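Local coordinates for protein glutathione S-transferase (Sulfitobacter, PDB 4GF0) that binds glutathione and probably catalyses its conjugation to electrophilic substrates, as glutathione transferases do, at residues I13-A18 against L166-N171; V17-E22 against R196-A201; S97-L102 against S160-Y165. All blocks are in the same frame, centred on the assembly; numbering follows the deposited sequence.

Interaction 1 of 3, residues I13-A18 against L166-N171. With GSH (glutathione), chain D.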
loop_
_atom_site.group_PDB
_atom_site.type_symbol
_atom_site.label_atom_id
_atom_site.label_comp_id
_atom_site.label_asym_id
_atom_site.label_seq_id
_atom_site.Cartn_x
_atom_site.Cartn_y
_atom_site.Cartn_z
ATOM N N ILE A 13 -3.457 6.277 10.772
ATOM C CA ILE A 13 -2.661 5.117 10.400
ATOM C C ILE A 13 -1.180 5.278 10.760
ATOM O O ILE A 13 -0.460 4.282 10.902
ATOM C CB ILE A 13 -2.824 4.783 8.897
ATOM C CG1 ILE A 13 -2.415 3.334 8.612
ATOM C CG2 ILE A 13 -2.058 5.790 8.021
ATOM C CD1 ILE A 13 -3.228 2.319 9.423
ATOM N N SER A 14 -0.727 6.522 10.912
ATOM C CA SER A 14 0.650 6.796 11.329
ATOM C C SER A 14 0.991 6.110 12.643
ATOM O O SER A 14 2.164 5.826 12.915
ATOM C CB SER A 14 0.886 8.304 11.479
ATOM O OG SER A 14 -0.068 8.900 12.355
ATOM N N VAL A 15 -0.020 5.859 13.473
ATOM C CA VAL A 15 0.216 5.239 14.771
ATOM C C VAL A 15 0.751 3.809 14.621
ATOM O O VAL A 15 1.466 3.313 15.499
ATOM C CB VAL A 15 -1.049 5.292 15.670
ATOM C CG1 VAL A 15 -0.780 4.693 17.034
ATOM C CG2 VAL A 15 -1.517 6.744 15.829
ATOM N N ALA A 16 0.430 3.156 13.505
ATOM C CA ALA A 16 0.950 1.811 13.250
ATOM C C ALA A 16 2.474 1.828 13.214
ATOM O O ALA A 16 3.131 0.897 13.681
ATOM C CB ALA A 16 0.394 1.243 11.938
ATOM N N VAL A 17 3.042 2.887 12.653
ATOM C CA VAL A 17 4.491 2.970 12.550
ATOM C C VAL A 17 5.078 3.188 13.944
ATOM O O VAL A 17 6.091 2.586 14.301
ATOM C CB VAL A 17 4.915 4.084 11.568
ATOM C CG1 VAL A 17 6.446 4.161 11.468
ATOM C CG2 VAL A 17 4.313 3.825 10.185
ATOM N N ALA A 18 4.430 4.029 14.747
ATOM C CA ALA A 18 4.903 4.255 16.112
ATOM C C ALA A 18 4.921 2.950 16.907
ATOM O O ALA A 18 5.880 2.654 17.628
ATOM C CB ALA A 18 4.041 5.288 16.803
ATOM N N LEU A 166 -2.918 -3.748 11.163
ATOM C CA LEU A 166 -4.301 -4.218 11.299
ATOM C C LEU A 166 -4.960 -3.622 12.529
ATOM O O LEU A 166 -6.132 -3.263 12.501
ATOM C CB LEU A 166 -4.349 -5.747 11.370
ATOM C CG LEU A 166 -5.749 -6.347 11.493
ATOM C CD1 LEU A 166 -6.571 -6.033 10.244
ATOM C CD2 LEU A 166 -5.630 -7.851 11.714
ATOM N N PHE A 167 -4.199 -3.506 13.607
ATOM C CA PHE A 167 -4.746 -2.959 14.844
ATOM C C PHE A 167 -5.284 -1.538 14.662
ATOM O O PHE A 167 -6.403 -1.223 15.074
ATOM C CB PHE A 167 -3.675 -2.967 15.927
ATOM C CG PHE A 167 -4.119 -2.341 17.212
ATOM C CD1 PHE A 167 -5.080 -2.955 17.998
ATOM C CD2 PHE A 167 -3.574 -1.141 17.632
ATOM C CE1 PHE A 167 -5.492 -2.379 19.205
ATOM C CE2 PHE A 167 -3.983 -0.557 18.830
ATOM C CZ PHE A 167 -4.944 -1.179 19.613
ATOM N N VAL A 168 -4.482 -0.670 14.059
ATOM C CA VAL A 168 -4.913 0.710 13.896
ATOM C C VAL A 168 -6.129 0.809 12.973
ATOM O O VAL A 168 -7.042 1.594 13.221
ATOM C CB VAL A 168 -3.754 1.623 13.429
ATOM C CG1 VAL A 168 -4.282 3.015 13.116
ATOM C CG2 VAL A 168 -2.686 1.691 14.514
ATOM N N VAL A 169 -6.172 -0.015 11.934
ATOM C CA VAL A 169 -7.333 -0.019 11.047
ATOM C C VAL A 169 -8.580 -0.542 11.759
ATOM O O VAL A 169 -9.656 0.054 11.659
ATOM C CB VAL A 169 -7.076 -0.826 9.761
ATOM C CG1 VAL A 169 -8.347 -0.885 8.898
ATOM C CG2 VAL A 169 -5.912 -0.208 8.970
ATOM N N CYS A 170 -8.447 -1.638 12.506
ATOM C CA CYS A 170 -9.620 -2.195 13.191
ATOM C C CYS A 170 -10.113 -1.273 14.298
ATOM O O CYS A 170 -11.279 -1.318 14.710
ATOM C CB CYS A 170 -9.317 -3.590 13.742
ATOM S SG CYS A 170 -9.194 -4.827 12.454
ATOM N N ASN A 171 -9.228 -0.413 14.773
ATOM C CA ASN A 171 -9.595 0.567 15.781
ATOM C C ASN A 171 -10.594 1.603 15.236
ATOM O O ASN A 171 -11.241 2.308 16.006
ATOM C CB ASN A 171 -8.338 1.251 16.326
ATOM C CG ASN A 171 -8.537 1.802 17.705
ATOM O OD1 ASN A 171 -8.859 1.067 18.639
ATOM N ND2 ASN A 171 -8.341 3.109 17.851
HETATM N N1 GSH D . -1.407 5.426 1.657
HETATM C CA1 GSH D . -1.062 6.253 2.791
HETATM C C1 GSH D . -0.333 5.439 3.812
HETATM O O11 GSH D . 0.589 5.958 4.498
HETATM O O12 GSH D . -0.655 4.236 4.008
HETATM C CB1 GSH D . -2.313 6.800 3.436
HETATM C CG1 GSH D . -1.898 8.007 4.282
HETATM C CD1 GSH D . -3.154 8.757 4.740
HETATM O OE1 GSH D . -4.085 8.968 3.961
HETATM N N2 GSH D . -3.229 9.218 6.123
HETATM C CA2 GSH D . -4.398 9.936 6.568
HETATM C C2 GSH D . -4.146 11.402 6.333
HETATM O O2 GSH D . -3.011 11.857 6.375
HETATM C CB2 GSH D . -4.649 9.703 8.023
HETATM S SG2 GSH D . -5.112 8.001 8.292
HETATM N N3 GSH D . -5.243 12.312 6.031
HETATM C CA3 GSH D . -4.941 13.724 5.822
HETATM C C3 GSH D . -5.774 14.306 4.707
HETATM O O31 GSH D . -6.344 13.546 3.873
HETATM O O32 GSH D . -5.886 15.568 4.592
#
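V168 of helix 162-170 pushes its two methyls against I13-A18, between I13 on the glutathione side and A16 one turn further on. The close packing gathers here. CG2 of V168 sits 3.6 Å from the backbone N of A16, an amide already tied to I13 O, and 4.0 Å from the A16 CB. CG1 of V168 lies 3.8 Å from the CA of I13. CG1 of I13 is anti to the backbone N (chi1 -160°), and the chain then carries CD1 across to helix 162-170, where it touches V169 CG2 at 3.7 Å and V168 CG1 at 3.9 Å. The other branch, CG2, turns to the ligand and packs on the glutathione SG2 at 3.8 Å; the I13 N lies 3.4 Å from the same sulfur. An alanine in place of I13 would probably open a gap beside V168 and V169 and leave the thiol side of the ligand less closely covered. Packing is looser at V15, whose CB lies 4.1 Å from V168 CG2 and whose methyls make no closer approach, and the segment 166-171 ends at N171, which is open to solvent. Behind the contact, S14 and V17 face strand 4-8, P55 and helix 68-78 flank I13, and helix 184-194 covers the far side of L166 and F167. The contact joins the thioredoxin-like N-terminal domain to the helical C-terminal domain.

Interaction 2 of 3, residues V17-E22 against R196-A201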
loop_
_atom_site.group_PDB
_atom_site.type_symbol
_atom_site.label_atom_id
_atom_site.label_comp_id
_atom_site.label_asym_id
_atom_site.label_seq_id
_atom_site.Cartn_x
_atom_site.Cartn_y
_atom_site.Cartn_z
ATOM N N VAL A 17 3.042 2.887 12.653
ATOM C CA VAL A 17 4.491 2.970 12.550
ATOM C C VAL A 17 5.078 3.188 13.944
ATOM O O VAL A 17 6.091 2.586 14.301
ATOM C CB VAL A 17 4.915 4.084 11.568
ATOM C CG1 VAL A 17 6.446 4.161 11.468
ATOM C CG2 VAL A 17 4.313 3.825 10.185
ATOM N N ALA A 18 4.430 4.029 14.747
ATOM C CA ALA A 18 4.903 4.255 16.112
ATOM C C ALA A 18 4.921 2.950 16.907
ATOM O O ALA A 18 5.880 2.654 17.628
ATOM C CB ALA A 18 4.041 5.288 16.803
ATOM N N ILE A 19 3.867 2.164 16.753
ATOM C CA ILE A 19 3.789 0.877 17.433
ATOM C C ILE A 19 4.963 -0.012 17.028
ATOM O O ILE A 19 5.589 -0.642 17.880
ATOM C CB ILE A 19 2.464 0.191 17.135
ATOM C CG1 ILE A 19 1.348 0.974 17.829
ATOM C CG2 ILE A 19 2.471 -1.267 17.643
ATOM C CD1 ILE A 19 -0.076 0.562 17.386
ATOM N N ALA A 20 5.272 -0.054 15.736
ATOM C CA ALA A 20 6.391 -0.864 15.270
ATOM C C ALA A 20 7.723 -0.382 15.829
ATOM O O ALA A 20 8.580 -1.196 16.187
ATOM C CB ALA A 20 6.433 -0.907 13.748
ATOM N N ILE A 21 7.902 0.936 15.905
ATOM C CA ILE A 21 9.143 1.480 16.436
ATOM C C ILE A 21 9.282 1.102 17.907
ATOM O O ILE A 21 10.374 0.771 18.371
ATOM C CB ILE A 21 9.230 3.007 16.268
ATOM C CG1 ILE A 21 9.227 3.350 14.776
ATOM C CG2 ILE A 21 10.542 3.510 16.869
ATOM C CD1 ILE A 21 9.099 4.843 14.466
ATOM N N GLU A 22 8.169 1.134 18.638
ATOM C CA GLU A 22 8.185 0.696 20.031
ATOM C C GLU A 22 8.545 -0.785 20.153
ATOM O O GLU A 22 9.310 -1.176 21.042
ATOM C CB GLU A 22 6.830 0.953 20.704
ATOM C CG GLU A 22 6.392 2.412 20.719
ATOM C CD GLU A 22 7.070 3.236 21.796
ATOM O OE1 GLU A 22 7.876 2.679 22.579
ATOM O OE2 GLU A 22 6.787 4.455 21.870
ATOM N N ARG A 196 -0.191 -5.300 24.757
ATOM C CA ARG A 196 1.233 -5.259 24.415
ATOM C C ARG A 196 1.896 -3.973 24.890
ATOM O O ARG A 196 1.268 -2.907 24.937
ATOM C CB ARG A 196 1.450 -5.419 22.899
ATOM C CG ARG A 196 1.157 -6.826 22.367
ATOM C CD ARG A 196 1.516 -6.951 20.882
ATOM N NE ARG A 196 2.959 -7.088 20.647
ATOM C CZ ARG A 196 3.614 -8.246 20.594
ATOM N NH1 ARG A 196 2.969 -9.393 20.775
ATOM N NH2 ARG A 196 4.928 -8.263 20.367
ATOM N N ALA A 197 3.172 -4.075 25.242
ATOM C CA ALA A 197 3.914 -2.911 25.718
ATOM C C ALA A 197 3.958 -1.772 24.696
ATOM O O ALA A 197 3.878 -0.595 25.063
ATOM C CB ALA A 197 5.326 -3.323 26.129
ATOM N N SER A 198 4.083 -2.117 23.419
ATOM C CA SER A 198 4.197 -1.112 22.367
ATOM C C SER A 198 2.945 -0.256 22.290
ATOM O O SER A 198 3.018 0.958 22.113
ATOM C CB SER A 198 4.428 -1.792 21.029
ATOM O OG SER A 198 3.376 -2.718 20.785
ATOM N N VAL A 199 1.791 -0.894 22.430
ATOM C CA VAL A 199 0.520 -0.190 22.321
ATOM C C VAL A 199 0.269 0.664 23.560
ATOM O O VAL A 199 -0.221 1.790 23.461
ATOM C CB VAL A 199 -0.632 -1.183 22.098
ATOM C CG1 VAL A 199 -1.982 -0.480 22.188
ATOM C CG2 VAL A 199 -0.465 -1.855 20.731
ATOM N N ALA A 200 0.611 0.139 24.733
ATOM C CA ALA A 200 0.538 0.946 25.947
ATOM C C ALA A 200 1.429 2.186 25.832
ATOM O O ALA A 200 1.066 3.268 26.303
ATOM C CB ALA A 200 0.924 0.133 27.160
ATOM N N ALA A 201 2.592 2.020 25.206
ATOM C CA ALA A 201 3.537 3.123 25.037
ATOM C C ALA A 201 2.982 4.240 24.158
ATOM O O ALA A 201 3.144 5.424 24.482
ATOM C CB ALA A 201 4.852 2.620 24.477
#
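The carboxylate of E22 is the flat group here, and the methyl of A201 lies over one of its faces: CB stands 3.5 Å from CD and nearly as close to OE1 and OE2, almost straight above the plane. The bend at chi2 (-79°) sets CD over that methyl. Of the two oxygens, OE2 also has polar partners, a salt bridge to K205 and a hydrogen bond with Y28 OH. Beside the carboxylate, S198 fits its CB against the helix 14-23 backbone, 3.5 Å from I19 O and 3.7 Å from E22 CB. Its OG touches the CG2 methyl of I19 at 3.6 Å, while its hydrogen-bond partner is E23. Deeper in, I19 CD1 runs alongside V199 CG2 at 4.1 Å, the two side chains pointing the same way, with F167 against both. The axes of the segments 17-22 and 197-201 approach to 8.3 Å, their directions 126° apart, a nearness allowed by the small side chains S198 and A201. R196, the N-cap residue, reaches E23 by a salt bridge. No hydrogen bond joins the two segments: the carboxylate of E22, I19 O and S198 OG touch carbon across the contact, and the polar partners named lie outside it. With a lysine and a tyrosine at OE2, E22 is likely to stay ionised, and the E23 carboxylate near the start of helix 197-204 would probably be favoured by that helix end.

Interaction 3 of 3, residues S97-L102 against S160-Y165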
loop_
_atom_site.group_PDB
_atom_site.type_symbol
_atom_site.label_atom_id
_atom_site.label_comp_id
_atom_site.label_asym_id
_atom_site.label_seq_id
_atom_site.Cartn_x
_atom_site.Cartn_y
_atom_site.Cartn_z
ATOM N N SER A 97 0.679 -9.459 2.272
ATOM C CA SER A 97 -0.628 -9.491 1.635
ATOM C C SER A 97 -1.609 -8.763 2.526
ATOM O O SER A 97 -2.433 -7.986 2.049
ATOM C CB SER A 97 -1.103 -10.928 1.433
ATOM O OG SER A 97 -2.431 -10.937 0.931
ATOM N N ALA A 98 -1.518 -9.012 3.829
ATOM C CA ALA A 98 -2.402 -8.339 4.774
ATOM C C ALA A 98 -2.155 -6.838 4.720
ATOM O O ALA A 98 -3.098 -6.046 4.715
ATOM C CB ALA A 98 -2.170 -8.862 6.188
ATOM N N MET A 99 -0.886 -6.450 4.665
ATOM C CA MET A 99 -0.529 -5.029 4.648
ATOM C C MET A 99 -1.028 -4.323 3.388
ATOM O O MET A 99 -1.599 -3.242 3.465
ATOM C CB MET A 99 0.978 -4.838 4.841
ATOM C CG MET A 99 1.472 -5.374 6.184
ATOM S SD MET A 99 3.259 -5.671 6.207
ATOM C CE MET A 99 3.876 -4.003 6.070
ATOM N N TYR A 100 -0.827 -4.931 2.229
ATOM C CA TYR A 100 -1.310 -4.313 0.999
ATOM C C TYR A 100 -2.826 -4.293 0.930
ATOM O O TYR A 100 -3.395 -3.359 0.370
ATOM C CB TYR A 100 -0.720 -4.980 -0.243
ATOM C CG TYR A 100 0.654 -4.449 -0.598
ATOM C CD1 TYR A 100 0.797 -3.334 -1.409
ATOM C CD2 TYR A 100 1.802 -5.065 -0.122
ATOM C CE1 TYR A 100 2.049 -2.838 -1.741
ATOM C CE2 TYR A 100 3.065 -4.575 -0.441
ATOM C CZ TYR A 100 3.175 -3.468 -1.256
ATOM O OH TYR A 100 4.414 -2.992 -1.590
ATOM N N TYR A 101 -3.480 -5.313 1.485
ATOM C CA TYR A 101 -4.944 -5.306 1.557
ATOM C C TYR A 101 -5.426 -4.103 2.366
ATOM O O TYR A 101 -6.374 -3.410 1.990
ATOM C CB TYR A 101 -5.491 -6.595 2.184
ATOM C CG TYR A 101 -6.991 -6.562 2.331
ATOM C CD1 TYR A 101 -7.813 -6.825 1.248
ATOM C CD2 TYR A 101 -7.584 -6.244 3.544
ATOM C CE1 TYR A 101 -9.182 -6.786 1.365
ATOM C CE2 TYR A 101 -8.969 -6.207 3.673
ATOM C CZ TYR A 101 -9.755 -6.482 2.578
ATOM O OH TYR A 101 -11.124 -6.442 2.684
ATOM N N LEU A 102 -4.780 -3.868 3.500
ATOM C CA LEU A 102 -5.136 -2.727 4.328
ATOM C C LEU A 102 -4.883 -1.418 3.574
ATOM O O LEU A 102 -5.733 -0.525 3.576
ATOM C CB LEU A 102 -4.363 -2.763 5.661
ATOM C CG LEU A 102 -4.755 -3.960 6.546
ATOM C CD1 LEU A 102 -3.851 -4.005 7.785
ATOM C CD2 LEU A 102 -6.225 -3.923 6.969
ATOM N N SER A 160 3.836 -9.775 13.860
ATOM C CA SER A 160 4.586 -9.306 12.693
ATOM C C SER A 160 4.173 -7.890 12.348
ATOM O O SER A 160 3.289 -7.323 12.987
ATOM C CB SER A 160 4.320 -10.213 11.479
ATOM O OG SER A 160 2.998 -10.032 10.985
ATOM N N LEU A 161 4.794 -7.326 11.313
ATOM C CA LEU A 161 4.403 -5.999 10.840
ATOM C C LEU A 161 2.931 -5.854 10.485
ATOM O O LEU A 161 2.400 -4.744 10.522
ATOM C CB LEU A 161 5.207 -5.599 9.602
ATOM C CG LEU A 161 6.712 -5.448 9.755
ATOM C CD1 LEU A 161 7.238 -5.046 8.376
ATOM C CD2 LEU A 161 7.060 -4.389 10.819
ATOM N N ALA A 162 2.267 -6.949 10.126
ATOM C CA ALA A 162 0.868 -6.842 9.735
ATOM C C ALA A 162 0.001 -6.446 10.923
ATOM O O ALA A 162 -1.048 -5.833 10.755
ATOM C CB ALA A 162 0.362 -8.139 9.110
ATOM N N ASP A 163 0.456 -6.778 12.129
ATOM C CA ASP A 163 -0.353 -6.584 13.327
ATOM C C ASP A 163 -0.562 -5.122 13.757
ATOM O O ASP A 163 -1.701 -4.729 14.006
ATOM C CB ASP A 163 0.153 -7.477 14.463
ATOM C CG ASP A 163 0.059 -8.945 14.107
ATOM O OD1 ASP A 163 -1.068 -9.391 13.788
ATOM O OD2 ASP A 163 1.108 -9.639 14.106
ATOM N N PRO A 164 0.509 -4.310 13.830
ATOM C CA PRO A 164 0.239 -2.901 14.144
ATOM C C PRO A 164 -0.642 -2.246 13.093
ATOM O O PRO A 164 -1.505 -1.437 13.418
ATOM C CB PRO A 164 1.626 -2.260 14.076
ATOM C CG PRO A 164 2.553 -3.365 14.425
ATOM C CD PRO A 164 1.960 -4.591 13.807
ATOM N N TYR A 165 -0.396 -2.590 11.835
ATOM C CA TYR A 165 -1.182 -2.083 10.723
ATOM C C TYR A 165 -2.651 -2.469 10.904
ATOM O O TYR A 165 -3.536 -1.606 10.841
ATOM C CB TYR A 165 -0.625 -2.639 9.400
ATOM C CG TYR A 165 -0.821 -1.762 8.190
ATOM C CD1 TYR A 165 -1.876 -0.855 8.112
ATOM C CD2 TYR A 165 0.039 -1.860 7.107
ATOM C CE1 TYR A 165 -2.056 -0.048 6.977
ATOM C CE2 TYR A 165 -0.122 -1.064 5.987
ATOM C CZ TYR A 165 -1.168 -0.170 5.920
ATOM O OH TYR A 165 -1.303 0.597 4.784
#
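M99 and A162 bring helix 89-111 and the first turn of helix 162-170 together, their CA atoms 5.6 Å apart. Small side chains permit this approach: the CB atoms of A98 and A162 touch at 3.9 Å. M99 stretches past them, its CG against the CA of A162, and SD reaches L161 CB at 3.9 Å; the turn at chi3 (67°) sets CE beside the same carbon. The Y165 ring fills the next turn. CG of Y165 is anti to the backbone N (chi1 -151°), on the side of helix 89-111, and both M99 and L102 meet the ring from the same side of its plane. L102 lays its CB over one face in a CH-pi contact, 4.1 Å from the ring centroid and shifted toward CE1, while its CD1 meets Y165 CD1 at 3.7 Å; the two side chains slide past each other in opposite directions. M99 CB and CG meet CD2 on the other long side of the ring, and M99 O stands obliquely 3.6 Å from CE2.

The start of helix 162-170 is fixed by a capping box, the Ser-X-X-Asp N-capping box familiar from the glutathione transferase fold. S160 OG accepts from A162 N, a long bond of 3.3 Å, and S160 N in return gives a hydrogen bond of 2.7 Å to D163 OD2 at its anti lone pair. The second oxygen of D163, OD1, takes V154 N and so ties the preceding loop to the same carboxylate. Y165 belongs to the glutathione pocket and touches the bound ligand. Away from helix 162-170, the segment 97-102 faces the dimer partner: Y100 stacks on Y100 of the second subunit, and S97 OG is hydrogen-bonded to T66 OG1 of that subunit.

Helix 162-170 carries one side of interactions 1 and 3, and helix 14-23 one side of interactions 1 and 2. Interaction 1 lies nearest the centre of the chain and is wholly aliphatic across its segments; interaction 3, equally buried, adds an aromatic ring and a helix cap. Interaction 2 lies further out, about 12 Å between its centre and that of the chain, and has partly exposed residues and a carboxylate, that of E22, paired with outside partners. The three touch: I19 CD1 packs on F167 and V168, and I13 CD1 meets Y165 CE1 at 3.6 Å, uniting two residues of the glutathione pocket. Of the three, interaction 3 alone borders the second subunit.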